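Local coordinates for fructokinase (Xylella fastidiosa Temecula1, PDB 3LJS), which probably phosphorylates fructose at the expense of ATP, as a fructokinase of the PfkB (ribokinase-like) family of sugar kinases, at residues V53-M58 / D80-T85; L8-A13 / L131-C136; D16-P21 / T308-F313; F31-G36 / G65-D70. All blocks are in the same frame, centred on the assembly; numbering follows the deposited sequence.

In the fold
Contacts 1 and 2 lie side by side in the large, mostly parallel sheet of the core, their centres about 10 Å apart, because strands 53-60 and 6-10 are neighbours there. Contacts 3 and 4 belong to the small four-stranded sheet through strands 14-19 and 30-36, also neighbours, with centres about 12 Å apart; both reach the second subunit. Contact 4 lays that small sheet on helix 63-75, the crossover helix between the strands of contact 1, and the R84-D66 salt bridge joins these two contacts. ATP-binding residues lie nearest contact 2: the side chains of H134 and K195 are about 7 Å apart, those of D16 in contact 3 and R170 about 10 Å.

Contact 1: residues V53-M58 / D80-T85; sequences VQFVGM and DGIVRT
Parallel strands at one margin of the core sheet meet here: G57 and M58 lie beside V83, with T85 two residues further on. V83 N donates to G57 O at 3.1 Å, a fairly straight bond (166° at the hydrogen). I82 CA approaches the same oxygen, and M58 CA lies 3.3 Å from V83 O, both CA-H...O contacts.

M58, a selenomethionine in the crystal, makes the most extensive side-chain contact, with V83 and T85. CG stands anti to the backbone N (chi1 -175°), and the chain then bends at the selenium. The M58 side chain crosses that of T85 at about a right angle, SE meeting T85 CG2 at 3.5 Å. Beyond the bend CE presses on V83 CG2 at 3.4 Å, tighter than usual van der Waals contact.

In the chain, helix 63-75 connects the two strands, which makes the unit a beta-alpha-beta crossover and explains why I82 also packs on F69 and F72 of that helix. I82 CG1 comes in at the rim of the F55 ring, near its plane, 4.1 Å from CD2, and its other neighbour is F55 O. The F55 ring in turn stacks with F72.

Just before strand 82-85, the extended side chain of Q54 brings NE2 within 3.0 Å of G81 N, but both are donors and no bond forms; NE2 has a weak hydrogen bond to S126 OG instead. R84, pointing away from residues 53-58, forms a salt bridge with D66 of the crossover helix, and T85 OG1 bonds to T87 N.

Contact 2: residues L8-A13 / L131-C136; sequences LCFGEA and LIFHAC
L8, F10 and H134 stitch two neighbouring parallel strands together with three backbone hydrogen bonds. L8 N donates to I132 O at 2.8 Å, L8 O receives H134 N at 2.7 Å, and H134 O receives F10 N at 2.8 Å, the last almost perfectly straight at 179°. These are inner strands of the parallel part of the large sheet in the ribokinase-like core, consecutive in space although more than a hundred residues separate them in sequence.

On one face of the sheet L8, F133 and F10 form an apolar row, pointing the same way. F133 lies between the other two: its CD1 meets L8 CG at 3.6 Å, while CZ reaches F10 CB, also at 3.6 Å. F10 CG, anti to the backbone N (chi1 173°), lies close to the same CZ. The two phenyl planes are only 19° apart, yet they are slid so far that they barely overlap. The contact is therefore made by the F133 tip against the root of F10 and not by a ring-on-ring stack. Helix 143-158 covers this row through M153 and A156 on F133 and V148 and T149 on F10, and F117 meets the F10 ring edge-to-face.

C9 and H134 occupy the opposite face, under helix 38-49, where V42 touches both; V265 and L269 of helix 262-275 also pack on H134. The H134 side chain lies about 7 Å from that of K195, an ATP-binding residue.

Past the last direct bond the strands splay, and a water bridges them, donating to F10 O at 2.7 Å and accepting from C136 N at 2.8 Å.

Contact 3: residues D16-P21 / T308-F313; sequences DMLAQP and TRQGAF
R309 and A312, which both pack on L18, are tied to each other by R309 N donating to A312 O at 3.1 Å. That bond closes the loop linking the two short antiparallel strands 307-308 and 313-315. The loop is pressed against strand 14-19 of the four-stranded sheet, which in PfkB kinases commonly acts as a lid over the sugar site.

L18 carries most of the packing. Its CG, anti to the carbonyl carbon (chi1 -77°), is placed alongside the Q310 side chain, 4.0 Å from Q310 CB. That side chain passes obliquely over the root of L18, its NE2 3.6 Å from L18 CB. One L18 methyl, CD1, lies more loosely against the methyl of A312, 4.3 Å from its CB. D16, further back on the strand, sets OD2 3.4 Å from A312 CB, a carboxylate oxygen against a methyl.

The amide oxygen of Q310, OE1, lies 3.1 Å from A19 O; both are acceptors and do not hydrogen-bond to each other. Q20 lies beside Q310 and R309, its amide plane 78° from the R309 guanidinium.

Outside the loop, D16 and L18 are held by backbone bonds to C34 and L32 of strand 30-36. The second subunit is close by: its M17 packs on M17 and its P28 on R309. With no clear hydrogen bond between strand and loop, the contact rests on L18 against the Q310 side chain and on the A312 methyl against the D16 carboxylate.

Contact 4: residues F31-G36 / G65-D70; sequences FLQCAG and GDFLFD
The phenyl ring of F67 has the side-chain amide of Q33 stacked on one face, the two planes only 12° apart. Q33 OE1 sits over the ring centre, 3.4 Å above the plane, and CG lies over the same face, 4.2 Å from the centroid, in a CH-pi contact. At the ring edge, in its plane, is the backbone nitrogen of A35, 3.8 Å from CE2.

The stack belongs to the junction between the two parts of this PfkB kinase: strand 30-36 of the small four-stranded sheet lies over helix 63-75, which packs on the core sheet. Strand and helix cross at -56°, with their axes 9.1 Å apart at closest, so the side chains have to span the gap. Q33 does so as an extended chain, its CG anti to the backbone N (chi1 175°). F67 comes from the helix in the opposite direction, also with CG anti to N, and the two slide past each other until amide and ring overlap.

I15 of strand 14-19 also touches F67 and L68. Strand 30-36 is an interface strand as well: F31 and L32 pair antiparallel with a strand of the second subunit, and R29 of that subunit packs on Q33.

Nearer the end of the strand the contact becomes apolar. The A35 methyl touches both helix side chains, with CB 4.1 Å from F67 CE2 and 3.8 Å from L68 CD2.

Contact 1: residues V53-M58 / D80-T85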
loop_
_atom_site.group_PDB
_atom_site.type_symbol
_atom_site.label_atom_id
_atom_site.label_comp_id
_atom_site.label_asym_id
_atom_site.label_seq_id
_atom_site.Cartn_x
_atom_site.Cartn_y
_atom_site.Cartn_z
ATOM N N VAL B 53 12.264 -27.294 -1.785
ATOM C CA VAL B 53 11.043 -26.540 -2.016
ATOM C C VAL B 53 11.267 -25.337 -2.915
ATOM O O VAL B 53 12.315 -24.689 -2.879
ATOM C CB VAL B 53 10.426 -26.064 -0.676
ATOM C CG1 VAL B 53 11.409 -25.162 0.063
ATOM C CG2 VAL B 53 9.118 -25.325 -0.930
ATOM N N GLN B 54 10.261 -25.052 -3.728
ATOM C CA GLN B 54 10.312 -23.939 -4.651
ATOM C C GLN B 54 9.039 -23.118 -4.488
ATOM O O GLN B 54 7.967 -23.670 -4.225
ATOM C CB GLN B 54 10.420 -24.491 -6.077
ATOM C CG GLN B 54 10.326 -23.474 -7.187
ATOM C CD GLN B 54 10.442 -24.113 -8.564
ATOM O OE1 GLN B 54 10.285 -25.324 -8.712
ATOM N NE2 GLN B 54 10.703 -23.297 -9.576
ATOM N N PHE B 55 9.159 -21.798 -4.589
ATOM C CA PHE B 55 7.979 -20.946 -4.518
ATOM C C PHE B 55 7.731 -20.458 -5.934
ATOM O O PHE B 55 8.627 -19.894 -6.567
ATOM C CB PHE B 55 8.183 -19.734 -3.614
ATOM C CG PHE B 55 7.004 -18.794 -3.611
ATOM C CD1 PHE B 55 5.871 -19.072 -2.849
ATOM C CD2 PHE B 55 7.001 -17.665 -4.423
ATOM C CE1 PHE B 55 4.746 -18.240 -2.899
ATOM C CE2 PHE B 55 5.881 -16.826 -4.483
ATOM C CZ PHE B 55 4.752 -17.117 -3.717
ATOM N N VAL B 56 6.519 -20.683 -6.428
ATOM C CA VAL B 56 6.148 -20.265 -7.773
ATOM C C VAL B 56 5.076 -19.185 -7.679
ATOM O O VAL B 56 4.010 -19.389 -7.099
ATOM C CB VAL B 56 5.622 -21.461 -8.600
ATOM C CG1 VAL B 56 5.099 -20.984 -9.958
ATOM C CG2 VAL B 56 6.755 -22.468 -8.807
ATOM N N GLY B 57 5.382 -18.024 -8.241
ATOM C CA GLY B 57 4.453 -16.917 -8.200
ATOM C C GLY B 57 5.115 -15.671 -8.745
ATOM O O GLY B 57 6.288 -15.695 -9.137
HETATM N N MSE B 58 4.368 -14.573 -8.755
HETATM C CA MSE B 58 4.884 -13.324 -9.281
HETATM C C MSE B 58 5.113 -12.294 -8.187
HETATM O O MSE B 58 4.255 -12.084 -7.333
HETATM C CB MSE B 58 3.909 -12.777 -10.328
HETATM C CG MSE B 58 4.389 -11.531 -11.047
HETATM SE SE MSE B 58 3.290 -11.182 -12.604
HETATM C CE MSE B 58 4.428 -12.006 -13.939
ATOM N N ASP B 80 13.908 -20.156 -8.854
ATOM C CA ASP B 80 13.834 -20.258 -10.314
ATOM C C ASP B 80 12.446 -20.053 -10.907
ATOM O O ASP B 80 12.319 -19.577 -12.030
ATOM C CB ASP B 80 14.341 -21.622 -10.797
ATOM C CG ASP B 80 15.694 -21.975 -10.233
ATOM O OD1 ASP B 80 16.508 -21.056 -10.006
ATOM O OD2 ASP B 80 15.948 -23.181 -10.030
ATOM N N GLY B 81 11.411 -20.425 -10.162
ATOM C CA GLY B 81 10.056 -20.286 -10.667
ATOM C C GLY B 81 9.382 -18.955 -10.393
ATOM O O GLY B 81 8.201 -18.782 -10.686
ATOM N N ILE B 82 10.120 -18.015 -9.818
ATOM C CA ILE B 82 9.556 -16.703 -9.529
ATOM C C ILE B 82 9.683 -15.802 -10.751
ATOM O O ILE B 82 10.719 -15.789 -11.405
ATOM C CB ILE B 82 10.286 -16.017 -8.344
ATOM C CG1 ILE B 82 9.996 -16.760 -7.040
ATOM C CG2 ILE B 82 9.830 -14.562 -8.217
ATOM C CD1 ILE B 82 10.749 -16.209 -5.837
ATOM N N VAL B 83 8.618 -15.073 -11.074
ATOM C CA VAL B 83 8.659 -14.136 -12.192
ATOM C C VAL B 83 8.382 -12.754 -11.617
ATOM O O VAL B 83 7.837 -12.636 -10.516
ATOM C CB VAL B 83 7.625 -14.474 -13.290
ATOM C CG1 VAL B 83 8.044 -15.748 -14.012
ATOM C CG2 VAL B 83 6.246 -14.622 -12.687
ATOM N N ARG B 84 8.756 -11.712 -12.350
ATOM C CA ARG B 84 8.577 -10.348 -11.859
ATOM C C ARG B 84 7.724 -9.474 -12.771
ATOM O O ARG B 84 7.574 -9.756 -13.958
ATOM C CB ARG B 84 9.949 -9.680 -11.683
ATOM C CG ARG B 84 10.982 -10.513 -10.924
ATOM C CD ARG B 84 10.569 -10.749 -9.475
ATOM N NE ARG B 84 10.717 -9.560 -8.642
ATOM C CZ ARG B 84 11.847 -9.196 -8.044
ATOM N NH1 ARG B 84 12.944 -9.929 -8.179
ATOM N NH2 ARG B 84 11.881 -8.098 -7.301
ATOM N N THR B 85 7.169 -8.408 -12.204
ATOM C CA THR B 85 6.363 -7.473 -12.972
ATOM C C THR B 85 6.422 -6.060 -12.396
ATOM O O THR B 85 6.537 -5.875 -11.185
ATOM C CB THR B 85 4.894 -7.903 -13.037
ATOM O OG1 THR B 85 4.167 -6.956 -13.831
ATOM C CG2 THR B 85 4.289 -7.964 -11.645
#

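Contact 2: residues L8-A13 / L131-C136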
loop_
_atom_site.group_PDB
_atom_site.type_symbol
_atom_site.label_atom_id
_atom_site.label_comp_id
_atom_site.label_asym_id
_atom_site.label_seq_id
_atom_site.Cartn_x
_atom_site.Cartn_y
_atom_site.Cartn_z
ATOM N N LEU B 8 6.288 -27.777 -4.426
ATOM C CA LEU B 8 6.033 -26.563 -5.171
ATOM C C LEU B 8 4.891 -25.792 -4.519
ATOM O O LEU B 8 3.757 -26.263 -4.474
ATOM C CB LEU B 8 5.728 -26.969 -6.616
ATOM C CG LEU B 8 5.054 -26.092 -7.657
ATOM C CD1 LEU B 8 5.249 -24.638 -7.349
ATOM C CD2 LEU B 8 5.613 -26.475 -9.029
ATOM N N CYS B 9 5.212 -24.624 -3.973
ATOM C CA CYS B 9 4.217 -23.778 -3.314
ATOM C C CYS B 9 3.848 -22.657 -4.266
ATOM O O CYS B 9 4.699 -21.862 -4.656
ATOM C CB CYS B 9 4.786 -23.199 -2.019
ATOM S SG CYS B 9 5.121 -24.453 -0.758
ATOM N N PHE B 10 2.575 -22.586 -4.630
ATOM C CA PHE B 10 2.132 -21.581 -5.582
ATOM C C PHE B 10 1.163 -20.534 -5.054
ATOM O O PHE B 10 0.277 -20.831 -4.260
ATOM C CB PHE B 10 1.480 -22.275 -6.783
ATOM C CG PHE B 10 0.847 -21.321 -7.753
ATOM C CD1 PHE B 10 1.620 -20.661 -8.701
ATOM C CD2 PHE B 10 -0.516 -21.040 -7.683
ATOM C CE1 PHE B 10 1.042 -19.729 -9.567
ATOM C CE2 PHE B 10 -1.100 -20.111 -8.542
ATOM C CZ PHE B 10 -0.319 -19.456 -9.482
ATOM N N GLY B 11 1.320 -19.301 -5.521
ATOM C CA GLY B 11 0.396 -18.271 -5.101
ATOM C C GLY B 11 0.968 -16.916 -4.768
ATOM O O GLY B 11 1.814 -16.372 -5.478
ATOM N N GLU B 12 0.502 -16.366 -3.656
ATOM C CA GLU B 12 0.945 -15.054 -3.261
ATOM C C GLU B 12 1.973 -15.017 -2.150
ATOM O O GLU B 12 1.940 -15.808 -1.205
ATOM C CB GLU B 12 -0.259 -14.190 -2.861
ATOM C CG GLU B 12 -0.756 -14.377 -1.425
ATOM C CD GLU B 12 -1.469 -15.705 -1.184
ATOM O OE1 GLU B 12 -1.547 -16.537 -2.119
ATOM O OE2 GLU B 12 -1.958 -15.917 -0.047
ATOM N N ALA B 13 2.900 -14.086 -2.316
ATOM C CA ALA B 13 3.941 -13.785 -1.358
ATOM C C ALA B 13 3.692 -12.280 -1.255
ATOM O O ALA B 13 3.581 -11.599 -2.276
ATOM C CB ALA B 13 5.325 -14.065 -1.944
ATOM N N LEU B 131 6.904 -33.217 -6.409
ATOM C CA LEU B 131 6.221 -34.365 -5.839
ATOM C C LEU B 131 4.925 -33.845 -5.213
ATOM O O LEU B 131 3.957 -34.591 -5.050
ATOM C CB LEU B 131 7.087 -35.034 -4.768
ATOM C CG LEU B 131 6.430 -36.169 -3.966
ATOM C CD1 LEU B 131 5.874 -37.227 -4.909
ATOM C CD2 LEU B 131 7.455 -36.777 -3.018
ATOM N N ILE B 132 4.919 -32.556 -4.878
ATOM C CA ILE B 132 3.757 -31.902 -4.266
ATOM C C ILE B 132 3.554 -30.495 -4.835
ATOM O O ILE B 132 4.523 -29.784 -5.104
ATOM C CB ILE B 132 3.936 -31.775 -2.730
ATOM C CG1 ILE B 132 4.160 -33.162 -2.120
ATOM C CG2 ILE B 132 2.698 -31.120 -2.096
ATOM C CD1 ILE B 132 4.409 -33.141 -0.622
ATOM N N PHE B 133 2.292 -30.113 -5.035
ATOM C CA PHE B 133 1.932 -28.779 -5.525
ATOM C C PHE B 133 0.955 -28.251 -4.475
ATOM O O PHE B 133 -0.121 -28.821 -4.279
ATOM C CB PHE B 133 1.227 -28.868 -6.885
ATOM C CG PHE B 133 0.785 -27.530 -7.447
ATOM C CD1 PHE B 133 1.624 -26.797 -8.281
ATOM C CD2 PHE B 133 -0.482 -27.019 -7.159
ATOM C CE1 PHE B 133 1.212 -25.576 -8.826
ATOM C CE2 PHE B 133 -0.909 -25.794 -7.699
ATOM C CZ PHE B 133 -0.060 -25.075 -8.535
ATOM N N HIS B 134 1.323 -27.178 -3.790
ATOM C CA HIS B 134 0.456 -26.623 -2.755
ATOM C C HIS B 134 -0.077 -25.247 -3.116
ATOM O O HIS B 134 0.676 -24.387 -3.564
ATOM C CB HIS B 134 1.201 -26.535 -1.416
ATOM C CG HIS B 134 0.347 -26.027 -0.292
ATOM N ND1 HIS B 134 0.409 -24.725 0.165
ATOM C CD2 HIS B 134 -0.633 -26.628 0.416
ATOM C CE1 HIS B 134 -0.501 -24.550 1.107
ATOM N NE2 HIS B 134 -1.148 -25.688 1.279
ATOM N N ALA B 135 -1.376 -25.045 -2.907
ATOM C CA ALA B 135 -2.015 -23.764 -3.208
ATOM C C ALA B 135 -3.064 -23.418 -2.153
ATOM O O ALA B 135 -3.461 -24.272 -1.362
ATOM C CB ALA B 135 -2.662 -23.810 -4.590
ATOM N N CYS B 136 -3.499 -22.159 -2.152
ATOM C CA CYS B 136 -4.503 -21.657 -1.213
ATOM C C CYS B 136 -5.555 -20.882 -2.011
ATOM O O CYS B 136 -5.342 -20.608 -3.186
ATOM C CB CYS B 136 -3.836 -20.752 -0.173
ATOM S SG CYS B 136 -2.656 -21.651 0.897
HETATM O O HOH W 1 -2.348 -20.309 -3.854
#

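Contact 3: residues D16-P21 / T308-F313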
loop_
_atom_site.group_PDB
_atom_site.type_symbol
_atom_site.label_atom_id
_atom_site.label_comp_id
_atom_site.label_asym_id
_atom_site.label_seq_id
_atom_site.Cartn_x
_atom_site.Cartn_y
_atom_site.Cartn_z
ATOM N N ASP B 16 3.539 -8.235 5.125
ATOM C CA ASP B 16 2.629 -8.027 6.243
ATOM C C ASP B 16 3.223 -6.814 6.953
ATOM O O ASP B 16 4.373 -6.863 7.398
ATOM C CB ASP B 16 2.623 -9.215 7.217
ATOM C CG ASP B 16 1.935 -10.451 6.652
ATOM O OD1 ASP B 16 0.875 -10.313 6.010
ATOM O OD2 ASP B 16 2.446 -11.568 6.874
HETATM N N MSE B 17 2.459 -5.726 7.032
HETATM C CA MSE B 17 2.916 -4.510 7.703
HETATM C C MSE B 17 2.260 -4.466 9.079
HETATM O O MSE B 17 1.074 -4.157 9.204
HETATM C CB MSE B 17 2.531 -3.273 6.888
HETATM C CG MSE B 17 3.330 -3.094 5.612
HETATM SE SE MSE B 17 5.170 -2.576 5.940
HETATM C CE MSE B 17 4.920 -0.671 5.981
ATOM N N LEU B 18 3.051 -4.778 10.102
ATOM C CA LEU B 18 2.582 -4.842 11.481
ATOM C C LEU B 18 2.567 -3.509 12.215
ATOM O O LEU B 18 3.614 -2.969 12.563
ATOM C CB LEU B 18 3.442 -5.845 12.259
ATOM C CG LEU B 18 3.199 -7.347 12.051
ATOM C CD1 LEU B 18 2.924 -7.671 10.601
ATOM C CD2 LEU B 18 4.410 -8.119 12.561
ATOM N N ALA B 19 1.371 -2.988 12.459
ATOM C CA ALA B 19 1.223 -1.717 13.156
ATOM C C ALA B 19 1.643 -1.879 14.609
ATOM O O ALA B 19 1.151 -2.767 15.305
ATOM C CB ALA B 19 -0.226 -1.242 13.085
ATOM N N GLN B 20 2.555 -1.023 15.059
ATOM C CA GLN B 20 3.027 -1.067 16.437
ATOM C C GLN B 20 2.221 -0.100 17.293
ATOM O O GLN B 20 1.729 0.918 16.803
ATOM C CB GLN B 20 4.509 -0.692 16.514
ATOM C CG GLN B 20 5.434 -1.632 15.769
ATOM C CD GLN B 20 5.106 -3.086 16.026
ATOM O OE1 GLN B 20 4.254 -3.668 15.354
ATOM N NE2 GLN B 20 5.769 -3.679 17.014
ATOM N N PRO B 21 2.078 -0.407 18.590
ATOM C CA PRO B 21 1.320 0.458 19.499
ATOM C C PRO B 21 1.940 1.848 19.574
ATOM O O PRO B 21 3.142 2.015 19.352
ATOM C CB PRO B 21 1.412 -0.279 20.832
ATOM C CG PRO B 21 1.561 -1.719 20.419
ATOM C CD PRO B 21 2.550 -1.612 19.289
ATOM N N THR B 308 4.998 -16.535 15.852
ATOM C CA THR B 308 4.253 -15.516 15.119
ATOM C C THR B 308 4.134 -14.219 15.913
ATOM O O THR B 308 4.189 -14.225 17.147
ATOM C CB THR B 308 2.825 -15.994 14.788
ATOM O OG1 THR B 308 2.168 -16.405 15.995
ATOM C CG2 THR B 308 2.862 -17.158 13.808
ATOM N N ARG B 309 3.973 -13.112 15.194
ATOM C CA ARG B 309 3.812 -11.793 15.802
ATOM C C ARG B 309 2.676 -11.107 15.040
ATOM O O ARG B 309 2.858 -10.707 13.890
ATOM C CB ARG B 309 5.103 -10.973 15.667
ATOM C CG ARG B 309 5.385 -10.122 16.895
ATOM C CD ARG B 309 5.818 -8.697 16.565
ATOM N NE ARG B 309 7.224 -8.587 16.191
ATOM C CZ ARG B 309 8.005 -7.569 16.549
ATOM N NH1 ARG B 309 7.511 -6.583 17.289
ATOM N NH2 ARG B 309 9.273 -7.531 16.164
ATOM N N GLN B 310 1.512 -10.972 15.675
ATOM C CA GLN B 310 0.350 -10.366 15.019
ATOM C C GLN B 310 0.151 -11.145 13.725
ATOM O O GLN B 310 -0.067 -10.561 12.661
ATOM C CB GLN B 310 0.614 -8.893 14.682
ATOM C CG GLN B 310 0.936 -8.014 15.877
ATOM C CD GLN B 310 1.345 -6.610 15.471
ATOM O OE1 GLN B 310 0.538 -5.836 14.948
ATOM N NE2 GLN B 310 2.609 -6.273 15.708
ATOM N N GLY B 311 0.216 -12.469 13.819
ATOM C CA GLY B 311 0.103 -13.278 12.621
ATOM C C GLY B 311 1.465 -13.082 11.988
ATOM O O GLY B 311 2.311 -12.426 12.587
ATOM N N ALA B 312 1.712 -13.616 10.803
ATOM C CA ALA B 312 3.030 -13.430 10.196
ATOM C C ALA B 312 4.088 -14.144 11.030
ATOM O O ALA B 312 4.279 -13.848 12.211
ATOM C CB ALA B 312 3.364 -11.939 10.095
ATOM N N PHE B 313 4.784 -15.077 10.396
ATOM C CA PHE B 313 5.811 -15.863 11.063
ATOM C C PHE B 313 7.154 -15.150 11.168
ATOM O O PHE B 313 7.662 -14.604 10.188
ATOM C CB PHE B 313 5.971 -17.193 10.325
ATOM C CG PHE B 313 4.746 -18.062 10.391
ATOM C CD1 PHE B 313 4.647 -19.081 11.337
ATOM C CD2 PHE B 313 3.673 -17.838 9.538
ATOM C CE1 PHE B 313 3.495 -19.858 11.431
ATOM C CE2 PHE B 313 2.518 -18.609 9.624
ATOM C CZ PHE B 313 2.428 -19.624 10.573
#

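Contact 4: residues F31-G36 / G65-D70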
loop_
_atom_site.group_PDB
_atom_site.type_symbol
_atom_site.label_atom_id
_atom_site.label_comp_id
_atom_site.label_asym_id
_atom_site.label_seq_id
_atom_site.Cartn_x
_atom_site.Cartn_y
_atom_site.Cartn_z
ATOM N N PHE B 31 5.410 0.854 11.600
ATOM C CA PHE B 31 4.896 -0.374 11.013
ATOM C C PHE B 31 6.110 -1.234 10.695
ATOM O O PHE B 31 7.072 -0.749 10.101
ATOM C CB PHE B 31 4.120 -0.064 9.728
ATOM C CG PHE B 31 2.792 0.603 9.968
ATOM C CD1 PHE B 31 1.626 -0.149 10.058
ATOM C CD2 PHE B 31 2.711 1.981 10.128
ATOM C CE1 PHE B 31 0.392 0.461 10.308
ATOM C CE2 PHE B 31 1.485 2.599 10.380
ATOM C CZ PHE B 31 0.324 1.835 10.470
ATOM N N LEU B 32 6.069 -2.499 11.101
ATOM C CA LEU B 32 7.176 -3.417 10.858
ATOM C C LEU B 32 6.937 -4.294 9.633
ATOM O O LEU B 32 5.865 -4.869 9.462
ATOM C CB LEU B 32 7.407 -4.291 12.095
ATOM C CG LEU B 32 8.308 -3.745 13.212
ATOM C CD1 LEU B 32 8.316 -2.228 13.226
ATOM C CD2 LEU B 32 7.833 -4.310 14.546
ATOM N N GLN B 33 7.959 -4.393 8.792
ATOM C CA GLN B 33 7.907 -5.175 7.563
ATOM C C GLN B 33 8.207 -6.657 7.792
ATOM O O GLN B 33 9.281 -7.008 8.282
ATOM C CB GLN B 33 8.916 -4.604 6.571
ATOM C CG GLN B 33 9.068 -5.392 5.289
ATOM C CD GLN B 33 10.274 -4.941 4.492
ATOM O OE1 GLN B 33 11.413 -5.089 4.936
ATOM N NE2 GLN B 33 10.032 -4.380 3.316
ATOM N N CYS B 34 7.258 -7.516 7.429
ATOM C CA CYS B 34 7.416 -8.961 7.573
ATOM C C CYS B 34 6.983 -9.702 6.310
ATOM O O CYS B 34 5.953 -9.383 5.718
ATOM C CB CYS B 34 6.589 -9.478 8.753
ATOM S SG CYS B 34 7.206 -8.962 10.361
ATOM N N ALA B 35 7.777 -10.689 5.904
ATOM C CA ALA B 35 7.458 -11.489 4.727
ATOM C C ALA B 35 6.227 -12.332 5.049
ATOM O O ALA B 35 6.119 -12.893 6.139
ATOM C CB ALA B 35 8.638 -12.390 4.365
ATOM N N GLY B 36 5.294 -12.414 4.102
ATOM C CA GLY B 36 4.081 -13.178 4.331
ATOM C C GLY B 36 3.493 -13.804 3.080
ATOM O O GLY B 36 4.123 -13.813 2.021
ATOM N N GLY B 65 9.223 -6.409 -3.401
ATOM C CA GLY B 65 9.402 -7.620 -4.179
ATOM C C GLY B 65 10.827 -8.110 -3.995
ATOM O O GLY B 65 11.064 -9.311 -3.853
ATOM N N ASP B 66 11.781 -7.181 -3.998
ATOM C CA ASP B 66 13.183 -7.538 -3.813
ATOM C C ASP B 66 13.367 -8.154 -2.432
ATOM O O ASP B 66 14.139 -9.099 -2.262
ATOM C CB ASP B 66 14.091 -6.309 -3.938
ATOM C CG ASP B 66 14.063 -5.694 -5.326
ATOM O OD1 ASP B 66 13.773 -6.422 -6.301
ATOM O OD2 ASP B 66 14.349 -4.479 -5.441
ATOM N N PHE B 67 12.656 -7.608 -1.449
ATOM C CA PHE B 67 12.735 -8.105 -0.079
ATOM C C PHE B 67 12.250 -9.544 0.007
ATOM O O PHE B 67 12.860 -10.382 0.676
ATOM C CB PHE B 67 11.882 -7.245 0.852
ATOM C CG PHE B 67 11.773 -7.790 2.247
ATOM C CD1 PHE B 67 12.883 -7.825 3.085
ATOM C CD2 PHE B 67 10.553 -8.252 2.731
ATOM C CE1 PHE B 67 12.779 -8.310 4.389
ATOM C CE2 PHE B 67 10.437 -8.736 4.030
ATOM C CZ PHE B 67 11.550 -8.765 4.861
ATOM N N LEU B 68 11.138 -9.824 -0.660
ATOM C CA LEU B 68 10.577 -11.169 -0.662
ATOM C C LEU B 68 11.502 -12.135 -1.402
ATOM O O LEU B 68 11.739 -13.250 -0.944
ATOM C CB LEU B 68 9.192 -11.149 -1.309
ATOM C CG LEU B 68 8.133 -10.402 -0.488
ATOM C CD1 LEU B 68 6.846 -10.276 -1.281
ATOM C CD2 LEU B 68 7.884 -11.147 0.817
ATOM N N PHE B 69 12.033 -11.703 -2.540
ATOM C CA PHE B 69 12.931 -12.549 -3.313
ATOM C C PHE B 69 14.155 -12.949 -2.492
ATOM O O PHE B 69 14.528 -14.125 -2.449
ATOM C CB PHE B 69 13.400 -11.827 -4.576
ATOM C CG PHE B 69 14.217 -12.693 -5.494
ATOM C CD1 PHE B 69 13.609 -13.410 -6.518
ATOM C CD2 PHE B 69 15.590 -12.815 -5.315
ATOM C CE1 PHE B 69 14.357 -14.240 -7.356
ATOM C CE2 PHE B 69 16.351 -13.644 -6.151
ATOM C CZ PHE B 69 15.732 -14.356 -7.170
ATOM N N ASP B 70 14.785 -11.964 -1.854
ATOM C CA ASP B 70 15.970 -12.219 -1.040
ATOM C C ASP B 70 15.641 -13.063 0.183
ATOM O O ASP B 70 16.439 -13.912 0.584
ATOM C CB ASP B 70 16.620 -10.903 -0.594
ATOM C CG ASP B 70 17.123 -10.073 -1.763
ATOM O OD1 ASP B 70 17.615 -10.661 -2.750
ATOM O OD2 ASP B 70 17.042 -8.829 -1.688
#